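PDB 3M7A: DUF192 domain-containing protein from Novosphingobium aromaticivorans, which is of unknown function but belongs to the DUF192 (COG1430) family and is made with a predicted signal sequence, consistent with an exported, possibly lipid-anchored protein. Local coordinates for residues H34-E39 / A128-K133; L40-A45 / I64-P69; F75-T80 / T108-A113; L84-V89 / V119-G124; M96-N101 / I132-K137. All blocks are in the same frame, centred on the assembly; numbering follows the deposited sequence.

Contact 1. Residues H34-E39 / A128-K133; sequences HVFRSE and ARLGIK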
# COMPACT_ATOMS: atom_id res chain seq x y z
N HIS A 34 10.86 -4.38 -5.11
CA HIS A 34 10.74 -3.22 -4.23
C HIS A 34 10.23 -3.68 -2.88
O HIS A 34 9.43 -4.62 -2.83
CB HIS A 34 9.77 -2.19 -4.82
CG HIS A 34 10.07 -1.87 -6.23
ND1 HIS A 34 11.05 -0.98 -6.61
CD2 HIS A 34 9.54 -2.36 -7.38
CE1 HIS A 34 11.11 -0.93 -7.92
NE2 HIS A 34 10.20 -1.75 -8.42
N VAL A 35 10.66 -3.01 -1.82
CA VAL A 35 10.36 -3.42 -0.46
C VAL A 35 9.84 -2.23 0.35
O VAL A 35 10.46 -1.17 0.34
CB VAL A 35 11.63 -3.99 0.27
CG1 VAL A 35 11.26 -4.48 1.66
CG2 VAL A 35 12.26 -5.09 -0.55
N PHE A 36 8.71 -2.41 1.02
CA PHE A 36 8.09 -1.38 1.86
C PHE A 36 7.85 -1.94 3.25
O PHE A 36 7.16 -2.94 3.38
CB PHE A 36 6.79 -0.88 1.23
CG PHE A 36 6.98 -0.38 -0.16
CD1 PHE A 36 7.41 0.90 -0.40
CD2 PHE A 36 6.77 -1.21 -1.26
CE1 PHE A 36 7.61 1.38 -1.69
CE2 PHE A 36 6.97 -0.76 -2.56
CZ PHE A 36 7.38 0.54 -2.77
N ARG A 37 8.33 -1.25 4.28
CA ARG A 37 7.96 -1.57 5.65
C ARG A 37 6.58 -0.95 5.89
O ARG A 37 6.46 0.27 5.94
CB ARG A 37 8.97 -0.99 6.64
CG ARG A 37 10.39 -1.44 6.52
CD ARG A 37 10.57 -2.83 6.91
NE ARG A 37 10.18 -3.11 8.30
CZ ARG A 37 10.27 -4.31 8.87
NH1 ARG A 37 10.70 -5.36 8.16
NH2 ARG A 37 9.86 -4.47 10.14
N SER A 38 5.57 -1.80 6.01
CA SER A 38 4.19 -1.36 5.92
C SER A 38 3.39 -1.62 7.18
O SER A 38 3.34 -2.73 7.67
CB SER A 38 3.53 -2.08 4.73
OG SER A 38 4.22 -1.81 3.54
N GLU A 39 2.73 -0.58 7.67
CA GLU A 39 1.72 -0.76 8.72
C GLU A 39 0.60 -1.64 8.18
O GLU A 39 0.14 -1.41 7.05
CB GLU A 39 1.14 0.59 9.09
CG GLU A 39 2.07 1.43 9.97
CD GLU A 39 1.55 2.84 10.07
OE1 GLU A 39 0.72 3.08 10.97
OE2 GLU A 39 1.90 3.70 9.20
N ALA A 128 5.30 5.07 -10.28
CA ALA A 128 5.86 5.32 -11.60
C ALA A 128 7.36 5.53 -11.56
O ALA A 128 8.09 5.11 -12.46
CB ALA A 128 5.15 6.52 -12.30
N ARG A 129 7.85 6.19 -10.52
CA ARG A 129 9.30 6.36 -10.40
C ARG A 129 10.00 5.00 -10.33
O ARG A 129 11.07 4.81 -10.92
CB ARG A 129 9.65 7.19 -9.17
CG ARG A 129 11.16 7.21 -8.88
CD ARG A 129 11.48 8.01 -7.64
NE ARG A 129 12.90 7.93 -7.29
CZ ARG A 129 13.85 8.73 -7.74
NH1 ARG A 129 13.57 9.72 -8.55
NH2 ARG A 129 15.11 8.52 -7.36
N LEU A 130 9.38 4.06 -9.63
CA LEU A 130 9.93 2.72 -9.41
C LEU A 130 9.69 1.74 -10.54
O LEU A 130 10.42 0.75 -10.67
CB LEU A 130 9.39 2.13 -8.10
CG LEU A 130 9.84 2.85 -6.82
CD1 LEU A 130 9.17 2.20 -5.61
CD2 LEU A 130 11.34 2.90 -6.67
N GLY A 131 8.67 2.01 -11.34
CA GLY A 131 8.26 1.10 -12.37
C GLY A 131 7.26 0.03 -11.98
O GLY A 131 7.12 -0.95 -12.71
N ILE A 132 6.59 0.21 -10.85
CA ILE A 132 5.55 -0.73 -10.41
C ILE A 132 4.37 -0.63 -11.37
O ILE A 132 3.94 0.48 -11.73
CB ILE A 132 5.15 -0.45 -8.95
CG1 ILE A 132 6.32 -0.77 -7.99
CG2 ILE A 132 3.90 -1.25 -8.57
CD1 ILE A 132 6.12 -0.32 -6.56
N LYS A 133 3.88 -1.78 -11.82
CA LYS A 133 2.84 -1.85 -12.86
C LYS A 133 1.79 -2.91 -12.55
O LYS A 133 2.08 -3.87 -11.86
CB LYS A 133 3.48 -2.13 -14.22
CG LYS A 133 4.26 -0.93 -14.77
CD LYS A 133 5.04 -1.21 -16.02
CE LYS A 133 5.75 0.06 -16.47
NZ LYS A 133 4.83 1.20 -16.66
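His34 and Leu130 meet through a CH-pi contact, their side chains sliding past each other in opposite directions. Leu130 CB sits over one face of the imidazole, 3.9 Å from the centroid of the His34 ring and 30° off its normal. At another corner of the ring, His34 CD2 lies 3.6 Å from Ile132 CG1, which approaches obliquely.

The purely apolar part belongs to Phe36, which reaches tip to tip toward both aliphatic residues. Its CZ touches Leu130 CD1 at 3.7 Å and Ile132 CD1 at 4.1 Å, both methyls lying at the ring edge near its plane. Phe36 CG is anti to the carbonyl carbon (chi1 -56°), beside the backbone N.

No hydrogen bond joins the segments, although His34 NE2 comes within 3.4 Å of Leu130 O, at a poor angle. The imidazole is held instead by Ser31, whose OG bonds to His34 NE2 and makes weak bonds to the carbonyls of Leu130 and Gly131. An alanine in place of His34 would probably leave the Ser31 hydroxyl without its imidazole partner and open a gap beside Leu130 CB and Ile132 CG1.

The helical segment illustrates a Schellman ending: Gly131, with positive phi, is the C-prime residue, Ile132 N bonds to Ala127 O, and a weaker bond runs from Gly131 N to Ala128 O. The turned-back chain thereby places Leu130 and Ile132 together against strand 32-41.

Contact 2. Residues L40-A45 / I64-P69; sequences LARTSA and IFLRNP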
# COMPACT_ATOMS: atom_id res chain seq x y z
N LEU A 40 0.09 -2.56 9.00
CA LEU A 40 -0.92 -3.51 8.59
C LEU A 40 -2.27 -3.08 9.15
O LEU A 40 -2.49 -3.11 10.36
CB LEU A 40 -0.53 -4.91 9.08
CG LEU A 40 -1.27 -6.11 8.50
CD1 LEU A 40 -0.63 -7.40 9.03
CD2 LEU A 40 -2.76 -6.07 8.84
N ALA A 41 -3.15 -2.67 8.25
CA ALA A 41 -4.52 -2.31 8.60
C ALA A 41 -5.40 -3.48 8.21
O ALA A 41 -5.46 -3.86 7.04
CB ALA A 41 -4.94 -1.06 7.84
N ARG A 42 -6.09 -4.04 9.20
CA ARG A 42 -6.92 -5.22 8.95
C ARG A 42 -8.41 -5.02 9.18
O ARG A 42 -9.23 -5.40 8.35
CB ARG A 42 -6.47 -6.39 9.80
CG ARG A 42 -6.92 -7.66 9.20
CD ARG A 42 -6.46 -8.85 9.88
NE ARG A 42 -5.05 -9.24 9.75
CZ ARG A 42 -4.52 -10.04 8.81
NH1 ARG A 42 -5.21 -10.45 7.76
NH2 ARG A 42 -3.27 -10.43 8.96
N THR A 43 -8.80 -4.46 10.32
CA THR A 43 -10.22 -4.31 10.58
C THR A 43 -10.83 -3.30 9.62
O THR A 43 -10.11 -2.43 9.09
CB THR A 43 -10.54 -3.91 12.02
OG1 THR A 43 -10.11 -2.54 12.20
CG2 THR A 43 -9.89 -4.83 13.06
N SER A 44 -12.14 -3.34 9.45
CA SER A 44 -12.79 -2.36 8.60
C SER A 44 -12.51 -0.93 9.09
O SER A 44 -12.27 -0.03 8.29
CB SER A 44 -14.30 -2.60 8.51
OG SER A 44 -14.60 -3.86 7.94
N ALA A 45 -12.50 -0.72 10.41
CA ALA A 45 -12.23 0.59 10.96
C ALA A 45 -10.78 1.01 10.75
O ALA A 45 -10.52 2.18 10.43
CB ALA A 45 -12.60 0.65 12.42
N ILE A 64 -0.30 -1.39 4.31
CA ILE A 64 -0.91 -2.53 3.63
C ILE A 64 -2.26 -2.82 4.32
O ILE A 64 -2.34 -2.92 5.55
CB ILE A 64 0.05 -3.77 3.61
CG1 ILE A 64 -0.53 -4.94 2.81
CG2 ILE A 64 0.43 -4.24 5.00
CD1 ILE A 64 -0.44 -4.78 1.33
N PHE A 65 -3.30 -2.93 3.51
CA PHE A 65 -4.66 -3.14 3.91
C PHE A 65 -5.01 -4.56 3.49
O PHE A 65 -5.00 -4.86 2.30
CB PHE A 65 -5.59 -2.16 3.21
CG PHE A 65 -5.32 -0.68 3.47
CD1 PHE A 65 -4.19 -0.06 2.99
CD2 PHE A 65 -6.26 0.10 4.13
CE1 PHE A 65 -3.98 1.28 3.22
CE2 PHE A 65 -6.05 1.45 4.35
CZ PHE A 65 -4.92 2.05 3.89
N LEU A 66 -5.26 -5.47 4.43
CA LEU A 66 -5.48 -6.89 4.14
C LEU A 66 -6.95 -7.18 4.35
O LEU A 66 -7.51 -6.90 5.42
CB LEU A 66 -4.63 -7.80 5.01
CG LEU A 66 -3.13 -7.72 4.78
CD1 LEU A 66 -2.43 -8.77 5.68
CD2 LEU A 66 -2.76 -7.88 3.28
N ARG A 67 -7.57 -7.73 3.32
CA ARG A 67 -9.02 -7.79 3.27
C ARG A 67 -9.55 -9.19 3.19
O ARG A 67 -9.16 -9.98 2.36
CB ARG A 67 -9.53 -7.02 2.07
CG ARG A 67 -9.10 -5.58 2.13
CD ARG A 67 -9.39 -4.84 0.86
NE ARG A 67 -10.79 -4.80 0.47
CZ ARG A 67 -11.70 -4.00 1.00
NH1 ARG A 67 -11.40 -3.17 1.99
NH2 ARG A 67 -12.94 -4.01 0.55
N ASN A 68 -10.49 -9.47 4.07
CA ASN A 68 -11.19 -10.75 4.09
C ASN A 68 -12.57 -10.52 4.69
O ASN A 68 -12.67 -10.18 5.86
CB ASN A 68 -10.44 -11.83 4.87
CG ASN A 68 -11.05 -13.21 4.68
OD1 ASN A 68 -12.14 -13.34 4.11
ND2 ASN A 68 -10.38 -14.23 5.17
N PRO A 69 -13.65 -10.71 3.90
CA PRO A 69 -13.64 -11.13 2.50
C PRO A 69 -13.00 -10.09 1.57
O PRO A 69 -12.97 -8.89 1.90
CB PRO A 69 -15.13 -11.30 2.19
CG PRO A 69 -15.79 -10.29 3.04
CD PRO A 69 -15.00 -10.27 4.32
O HOH W 1 -7.93 -9.31 6.74
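Leu40 and Ala41 run parallel to Ile64 and Phe65 as paired strand residues, and Ala41 takes part in both backbone bonds between the two segments. Its N-H donates to Ile64 O at 2.8 Å with an N-H...O angle of 166°, while its O accepts from Leu66 N at 3.1 Å. A supporting CA-H...O contact joins Phe65 CA to Ala41 O at 3.3 Å.

Among the side chains, Leu66 is central. Leu40 crosses it at about a right angle, and the CD1 methyls of Leu40 and Leu66 are 4.0 Å apart. Leu66 CD1 also lies over one face of the Arg42 guanidinium, 3.8 Å from Arg42 NH2; the arginine chain bends at chi3 (-73°), which places NE, and chi4 (-90°) then sets CZ, 4.0 Å from Leu66 CD1. At the edge of that flat group, in its plane, a water accepts from Arg42 NH1 and donates to Leu66 O at 2.8 Å, carrying the connection on where direct strand pairing has stopped. Alternating with these residues, Ala41 CB rests 4.1 Å from Phe65 CD2.

Strands 32-41 and 61-66 form a beta-alpha-beta unit with helix 44-49, whose Glu46 and Gln47 touch Ala41 and Phe65. Strand 118-123 flanks strand 61-66 on its other edge, and strand 21-29 borders strand 32-41.

Contact 3. Residues F75-T80 / T108-A113; sequences FWMRNT and TPLPAA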
# COMPACT_ATOMS: atom_id res chain seq x y z
N PHE A 75 -11.51 3.80 -2.27
CA PHE A 75 -10.77 4.65 -1.34
C PHE A 75 -11.10 6.12 -1.57
O PHE A 75 -11.71 6.49 -2.58
CB PHE A 75 -9.26 4.38 -1.49
CG PHE A 75 -8.80 3.17 -0.73
CD1 PHE A 75 -9.17 1.92 -1.10
CD2 PHE A 75 -8.03 3.31 0.39
CE1 PHE A 75 -8.78 0.82 -0.38
CE2 PHE A 75 -7.62 2.23 1.09
CZ PHE A 75 -8.00 0.97 0.72
N TRP A 76 -10.72 6.97 -0.63
CA TRP A 76 -10.74 8.41 -0.82
C TRP A 76 -9.66 9.06 0.05
O TRP A 76 -8.98 8.37 0.77
CB TRP A 76 -12.12 9.02 -0.51
CG TRP A 76 -12.58 8.97 0.92
CD1 TRP A 76 -12.05 8.25 1.94
CD2 TRP A 76 -13.70 9.68 1.45
NE1 TRP A 76 -12.79 8.45 3.09
CE2 TRP A 76 -13.80 9.34 2.81
CE3 TRP A 76 -14.61 10.59 0.92
CZ2 TRP A 76 -14.81 9.84 3.64
CZ3 TRP A 76 -15.60 11.10 1.74
CH2 TRP A 76 -15.68 10.73 3.09
N MSE A 77 -9.53 10.38 -0.06
CA MSE A 77 -8.45 11.10 0.57
C MSE A 77 -8.93 12.11 1.61
O MSE A 77 -8.19 12.99 2.02
CB MSE A 77 -7.58 11.77 -0.50
CG MSE A 77 -6.88 10.78 -1.42
SE MSE A 77 -5.46 9.76 -0.55
CE MSE A 77 -4.12 11.14 -0.67
N ARG A 78 -10.16 11.94 2.11
CA ARG A 78 -10.61 12.76 3.23
C ARG A 78 -9.57 12.66 4.37
O ARG A 78 -9.11 11.57 4.70
CB ARG A 78 -12.00 12.34 3.70
CG ARG A 78 -12.49 13.15 4.93
CD ARG A 78 -13.94 13.02 5.33
NE ARG A 78 -14.82 13.82 4.48
CZ ARG A 78 -16.13 13.95 4.68
NH1 ARG A 78 -16.73 13.31 5.69
NH2 ARG A 78 -16.85 14.70 3.87
N ASN A 79 -9.22 13.82 4.95
CA ASN A 79 -8.25 13.92 6.05
C ASN A 79 -6.84 13.42 5.75
O ASN A 79 -6.05 13.32 6.67
CB ASN A 79 -8.76 13.22 7.33
CG ASN A 79 -10.00 13.87 7.89
OD1 ASN A 79 -10.13 15.10 7.86
ND2 ASN A 79 -10.90 13.06 8.43
N THR A 80 -6.54 13.15 4.49
CA THR A 80 -5.22 12.68 4.10
C THR A 80 -4.45 13.86 3.54
O THR A 80 -4.86 14.49 2.56
CB THR A 80 -5.30 11.48 3.15
OG1 THR A 80 -6.12 10.47 3.77
CG2 THR A 80 -3.93 10.92 2.81
N THR A 108 -13.13 12.38 -4.04
CA THR A 108 -13.44 11.59 -5.22
C THR A 108 -13.15 10.11 -4.94
O THR A 108 -12.09 9.78 -4.42
CB THR A 108 -12.57 12.02 -6.41
OG1 THR A 108 -12.71 13.44 -6.62
CG2 THR A 108 -12.95 11.26 -7.68
N PRO A 109 -14.10 9.22 -5.29
CA PRO A 109 -13.86 7.81 -5.02
C PRO A 109 -12.77 7.27 -5.93
O PRO A 109 -12.70 7.63 -7.12
CB PRO A 109 -15.21 7.15 -5.32
CG PRO A 109 -15.91 8.13 -6.22
CD PRO A 109 -15.45 9.47 -5.79
N LEU A 110 -11.98 6.37 -5.38
CA LEU A 110 -10.87 5.74 -6.10
C LEU A 110 -11.11 4.24 -6.03
O LEU A 110 -10.77 3.59 -5.05
CB LEU A 110 -9.55 6.10 -5.42
CG LEU A 110 -9.30 7.60 -5.29
CD1 LEU A 110 -8.08 7.80 -4.41
CD2 LEU A 110 -9.16 8.26 -6.69
N PRO A 111 -11.74 3.68 -7.08
CA PRO A 111 -12.15 2.28 -7.01
C PRO A 111 -11.08 1.30 -7.46
O PRO A 111 -10.33 1.56 -8.40
CB PRO A 111 -13.32 2.21 -7.99
CG PRO A 111 -13.00 3.29 -8.97
CD PRO A 111 -12.36 4.38 -8.20
N ALA A 112 -11.07 0.14 -6.83
CA ALA A 112 -10.33 -1.01 -7.32
C ALA A 112 -10.99 -1.51 -8.60
O ALA A 112 -12.18 -1.32 -8.82
CB ALA A 112 -10.32 -2.14 -6.26
N ALA A 113 -10.21 -2.27 -9.39
CA ALA A 113 -10.72 -2.87 -10.60
C ALA A 113 -11.70 -3.99 -10.33
O ALA A 113 -12.42 -4.38 -11.23
CB ALA A 113 -9.56 -3.42 -11.41
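Leu110 has CG anti to its carbonyl carbon (chi1 -56°), which brings Leu110 CG to 3.8 Å from Phe75 O, with CB nearer still. Trp76 differs: its CG stands between backbone N and carbonyl carbon (chi1 67°), while Trp76 CB remains 4.0 Å from Thr108 O.

The backbones make one antiparallel hydrogen-bonded pair. Phe75 N donates to Leu110 O at 2.9 Å from well above the carbonyl plane, and Leu110 N returns a bond of 2.8 Å to Phe75 O, this time with the donor only modestly tilted. Such a reciprocal pair sets the two residues side by side with their side chains on the same face, Phe75 CB lying 4.3 Å from Leu110 CB. Farther along, selenomethionine Met77 adds a looser apolar touch through CG on Leu110 CD1.

The exposed indole turns away from this pairing and packs within its own segment: Arg78 CB lies over the centre of the Trp76 ring, 3.6 Å above the plane. Arg78 also forms a salt bridge with Glu107, just before Thr108, and itself lies in a type II turn from Met77 to Thr80.

This small two-strand sheet, 72-75 with 110-112, lies over the larger one, where Phe75 and Leu110 both touch Ile86 of strand 84-89 and Phe75 meets Phe65 edge-to-face.

Contact 4. Residues L84-V89 / V119-G124; sequences LDIIFV and VLEING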
# COMPACT_ATOMS: atom_id res chain seq x y z
N LEU A 84 -0.67 10.15 -2.27
CA LEU A 84 -0.41 8.71 -2.21
C LEU A 84 -0.66 8.07 -3.55
O LEU A 84 -1.50 8.51 -4.33
CB LEU A 84 -1.34 8.05 -1.19
CG LEU A 84 -1.15 8.46 0.25
CD1 LEU A 84 -2.30 7.89 1.14
CD2 LEU A 84 0.22 8.04 0.78
N ASP A 85 0.06 6.97 -3.81
CA ASP A 85 -0.30 6.02 -4.84
C ASP A 85 -0.97 4.83 -4.14
O ASP A 85 -0.47 4.30 -3.14
CB ASP A 85 0.93 5.52 -5.59
CG ASP A 85 1.55 6.55 -6.52
OD1 ASP A 85 1.01 7.67 -6.66
OD2 ASP A 85 2.60 6.21 -7.13
N ILE A 86 -2.14 4.46 -4.66
CA ILE A 86 -2.96 3.40 -4.07
C ILE A 86 -2.95 2.21 -5.03
O ILE A 86 -3.49 2.26 -6.12
CB ILE A 86 -4.39 3.88 -3.76
CG1 ILE A 86 -4.35 5.20 -2.95
CG2 ILE A 86 -5.17 2.82 -2.98
CD1 ILE A 86 -5.74 5.70 -2.48
N ILE A 87 -2.29 1.13 -4.58
CA ILE A 87 -2.03 -0.03 -5.41
C ILE A 87 -2.98 -1.14 -4.98
O ILE A 87 -2.91 -1.64 -3.86
CB ILE A 87 -0.56 -0.47 -5.22
CG1 ILE A 87 0.43 0.67 -5.57
CG2 ILE A 87 -0.27 -1.76 -5.99
CD1 ILE A 87 1.85 0.47 -5.07
N PHE A 88 -3.90 -1.51 -5.86
CA PHE A 88 -4.95 -2.48 -5.54
C PHE A 88 -4.50 -3.87 -6.02
O PHE A 88 -4.09 -4.04 -7.18
CB PHE A 88 -6.24 -2.12 -6.25
CG PHE A 88 -6.81 -0.79 -5.86
CD1 PHE A 88 -7.63 -0.65 -4.75
CD2 PHE A 88 -6.56 0.35 -6.60
CE1 PHE A 88 -8.20 0.56 -4.42
CE2 PHE A 88 -7.11 1.58 -6.25
CZ PHE A 88 -7.94 1.68 -5.17
N VAL A 89 -4.59 -4.84 -5.11
CA VAL A 89 -4.06 -6.18 -5.33
C VAL A 89 -5.23 -7.19 -5.37
O VAL A 89 -6.08 -7.22 -4.47
CB VAL A 89 -3.06 -6.54 -4.22
CG1 VAL A 89 -2.53 -7.97 -4.44
CG2 VAL A 89 -1.94 -5.52 -4.13
N VAL A 119 -4.50 -3.82 -0.44
CA VAL A 119 -4.15 -2.53 -0.97
C VAL A 119 -2.85 -2.09 -0.33
O VAL A 119 -2.67 -2.24 0.86
CB VAL A 119 -5.25 -1.48 -0.69
CG1 VAL A 119 -4.90 -0.13 -1.32
CG2 VAL A 119 -6.62 -1.98 -1.22
N LEU A 120 -1.94 -1.55 -1.15
CA LEU A 120 -0.68 -1.02 -0.66
C LEU A 120 -0.67 0.47 -1.01
O LEU A 120 -0.80 0.85 -2.18
CB LEU A 120 0.49 -1.74 -1.31
CG LEU A 120 1.85 -1.16 -0.95
CD1 LEU A 120 2.20 -1.35 0.55
CD2 LEU A 120 2.95 -1.80 -1.81
N GLU A 121 -0.52 1.30 0.02
CA GLU A 121 -0.35 2.74 -0.17
C GLU A 121 1.11 3.15 0.07
O GLU A 121 1.70 2.76 1.06
CB GLU A 121 -1.24 3.55 0.78
CG GLU A 121 -2.72 3.40 0.47
CD GLU A 121 -3.66 4.14 1.38
OE1 GLU A 121 -3.24 4.68 2.41
OE2 GLU A 121 -4.86 4.15 1.05
N ILE A 122 1.65 3.89 -0.89
CA ILE A 122 3.00 4.42 -0.84
C ILE A 122 2.95 5.89 -1.28
O ILE A 122 1.92 6.40 -1.71
CB ILE A 122 3.96 3.61 -1.74
CG1 ILE A 122 3.60 3.72 -3.23
CG2 ILE A 122 4.00 2.15 -1.26
CD1 ILE A 122 4.58 2.96 -4.14
N ASN A 123 4.06 6.59 -1.15
CA ASN A 123 4.08 8.00 -1.49
C ASN A 123 3.64 8.28 -2.92
O ASN A 123 3.95 7.54 -3.86
CB ASN A 123 5.50 8.55 -1.29
CG ASN A 123 5.81 8.92 0.12
OD1 ASN A 123 5.00 9.53 0.79
ND2 ASN A 123 7.02 8.60 0.55
N GLY A 124 2.95 9.40 -3.08
CA GLY A 124 2.46 9.80 -4.36
C GLY A 124 3.56 9.88 -5.38
O GLY A 124 4.61 10.48 -5.13
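Ile86 and Val119 mark the tightest spot, where Ile86 CG2 is only 3.4 Å from Val119 CG1, closer than usual van der Waals contact. Val119 CG2 lies alongside Phe88, 3.9 Å from Phe88 CD1. Glu121 shares this face, its extended chain side by side with Ile86 and Glu121 OE1 3.6 Å from Leu84 CD1. On the other face, Ile87 CD1 packs against Ile122 CD1 at 3.8 Å. Four antiparallel backbone bonds, two each for the Asp85-Ile122 and Ile87-Leu120 pairs, hold the two strands in register; that from Ile87 N to Leu120 O measures 2.8 Å.

At the Leu84 end the pairing opens toward solvent: the side chains of Leu84 and Asn123 diverge, and Asn123 and Gly124 are partly exposed. Here the buried Asp85 carboxylate, with Asp85 OD1 3.5 Å from Gly124 CA, gathers three backbone N-H groups, OD1 accepting from those of Asn101 and Gly125 and OD2 from that of Ala127. An alanine at Asp85 would probably leave these three N-H groups without their acceptor and free the turn into helix 126-130 to shift.

Strand 84-89 is bordered on its other edge by strand 95-102, and strand 118-123 by strand 61-66, while Phe75 of strand 72-75 touches Ile86, Val119 and Glu121.

Contact 5. Residues M96-N101 / I132-K137; sequences MNIAAN and IKPGDK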
# COMPACT_ATOMS: atom_id res chain seq x y z
N MSE A 96 -3.83 -5.12 -9.77
CA MSE A 96 -4.88 -4.93 -10.76
C MSE A 96 -4.82 -3.54 -11.39
O MSE A 96 -4.96 -3.39 -12.61
CB MSE A 96 -6.26 -5.09 -10.12
CG MSE A 96 -6.54 -6.48 -9.61
SE MSE A 96 -8.29 -6.66 -8.81
CE MSE A 96 -8.08 -5.47 -7.31
N ASN A 97 -4.66 -2.53 -10.56
CA ASN A 97 -4.73 -1.16 -10.97
C ASN A 97 -4.13 -0.29 -9.87
O ASN A 97 -3.97 -0.72 -8.71
CB ASN A 97 -6.16 -0.70 -11.31
CG ASN A 97 -7.09 -0.62 -10.11
OD1 ASN A 97 -7.36 -1.63 -9.45
ND2 ASN A 97 -7.60 0.58 -9.84
N ILE A 98 -3.73 0.92 -10.26
CA ILE A 98 -3.11 1.87 -9.36
C ILE A 98 -3.88 3.19 -9.48
O ILE A 98 -4.08 3.67 -10.60
CB ILE A 98 -1.62 2.08 -9.72
CG1 ILE A 98 -0.84 0.74 -9.69
CG2 ILE A 98 -0.99 3.13 -8.78
CD1 ILE A 98 0.58 0.85 -10.19
N ALA A 99 -4.27 3.77 -8.35
CA ALA A 99 -4.76 5.15 -8.32
C ALA A 99 -3.54 6.00 -8.00
O ALA A 99 -3.15 6.10 -6.84
CB ALA A 99 -5.87 5.35 -7.30
N ALA A 100 -2.88 6.49 -9.06
CA ALA A 100 -1.64 7.23 -8.92
C ALA A 100 -1.93 8.67 -8.53
O ALA A 100 -2.90 9.28 -9.01
CB ALA A 100 -0.81 7.19 -10.19
N ASN A 101 -1.08 9.22 -7.68
CA ASN A 101 -1.18 10.63 -7.32
C ASN A 101 -2.57 11.01 -6.80
O ASN A 101 -3.12 12.06 -7.13
CB ASN A 101 -0.73 11.53 -8.49
CG ASN A 101 0.60 11.13 -9.01
OD1 ASN A 101 0.75 10.74 -10.19
ND2 ASN A 101 1.57 11.19 -8.16
N ILE A 132 6.59 0.21 -10.85
CA ILE A 132 5.55 -0.73 -10.41
C ILE A 132 4.37 -0.63 -11.37
O ILE A 132 3.94 0.48 -11.73
CB ILE A 132 5.15 -0.45 -8.95
CG1 ILE A 132 6.32 -0.77 -7.99
CG2 ILE A 132 3.90 -1.25 -8.57
CD1 ILE A 132 6.12 -0.32 -6.56
N LYS A 133 3.88 -1.78 -11.82
CA LYS A 133 2.84 -1.85 -12.86
C LYS A 133 1.79 -2.91 -12.55
O LYS A 133 2.08 -3.87 -11.86
CB LYS A 133 3.48 -2.13 -14.22
CG LYS A 133 4.26 -0.93 -14.77
CD LYS A 133 5.04 -1.21 -16.02
CE LYS A 133 5.75 0.06 -16.47
NZ LYS A 133 4.83 1.20 -16.66
N PRO A 134 0.59 -2.74 -13.11
CA PRO A 134 -0.38 -3.82 -13.04
C PRO A 134 0.23 -5.12 -13.52
O PRO A 134 0.99 -5.15 -14.50
CB PRO A 134 -1.52 -3.33 -13.94
CG PRO A 134 -1.44 -1.82 -13.84
CD PRO A 134 0.05 -1.55 -13.81
N GLY A 135 -0.10 -6.21 -12.83
CA GLY A 135 0.50 -7.51 -13.05
C GLY A 135 1.63 -7.89 -12.11
O GLY A 135 1.93 -9.09 -11.95
N ASP A 136 2.25 -6.92 -11.47
CA ASP A 136 3.35 -7.22 -10.56
C ASP A 136 2.83 -7.97 -9.34
O ASP A 136 1.68 -7.84 -8.93
CB ASP A 136 4.03 -5.93 -10.09
CG ASP A 136 4.84 -5.27 -11.17
OD1 ASP A 136 4.94 -5.81 -12.31
OD2 ASP A 136 5.34 -4.18 -10.88
N LYS A 137 3.70 -8.82 -8.80
CA LYS A 137 3.34 -9.71 -7.69
C LYS A 137 3.66 -8.99 -6.39
O LYS A 137 4.79 -8.54 -6.13
CB LYS A 137 4.11 -11.03 -7.78
CG LYS A 137 3.63 -12.13 -6.83
CD LYS A 137 2.42 -12.89 -7.44
CE LYS A 137 2.11 -14.21 -6.76
NZ LYS A 137 0.89 -14.86 -7.36
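Lys133, whose CA lies 4.4 Å from Ile98 CD1, donates its backbone N-H to Asp136 OD2, with Lys133 N 3.0 Å from that oxygen. The bond is nearly straight at hydrogen, 166°, yet the donor stands well above the carboxylate plane, 62° out of it. A second bond runs the other way, from Asp136 N to Lys133 O at 3.1 Å, and the two together tie the ends of the turn.

This is a type II beta turn from Lys133 to Asp136, with Pro134 and Gly135 at its corners. Gly135 takes a positive phi, where a CB would collide with the Pro134 carbonyl oxygen. Braced in this way, the loop ahead of strand 137-139 presents its proline to strand 95-102.

Between these two segments no hydrogen bond forms, though Gly135 and Asp136 bond to Val95 of the same strand; the meeting is one of carbon against carbon and carbonyl. Pro134 CB rests 3.7 Å from Met96 O, while the bond to Met96 CB leads away from the loop. Ile98 points toward the loop instead; its chi2 of 173° extends Ile98 CD1 to 3.7 Å from Ile132 O, and this methyl also approaches Ile132 CG2 at 4.2 Å and Pro134 CD at 4.4 Å.

Asn97, between these two contact residues, points away from the loop. Its OD1 accepts from Ala113 N and its ND2 donates to Pro111 O, joining the strand to segment 108-113. On the loop side, the carbonyl of Gly135 accepts a hydrogen bond from Arg94 NH1.

Overall arrangement
Contact 4 lies nearest the centre of the chain and is the buried core of the set, combining a full backbone ladder with aliphatic packing; contact 2 is also buried and extends the same sheet through a shorter parallel ladder. Phe65 N bonds to Val119 O between these two. Contacts 1 and 5 share Ile132 and Lys133 and lack cross-segment hydrogen bonds: the first is partly buried and aromatic, the second lies at the surface and rests on proline and isoleucine. Contact 3, also at the surface, belongs to a separate two-strand sheet, yet Phe75 reaches Val119 and Glu121 of contact 4, and Asn97 of contact 5 bonds to its second segment.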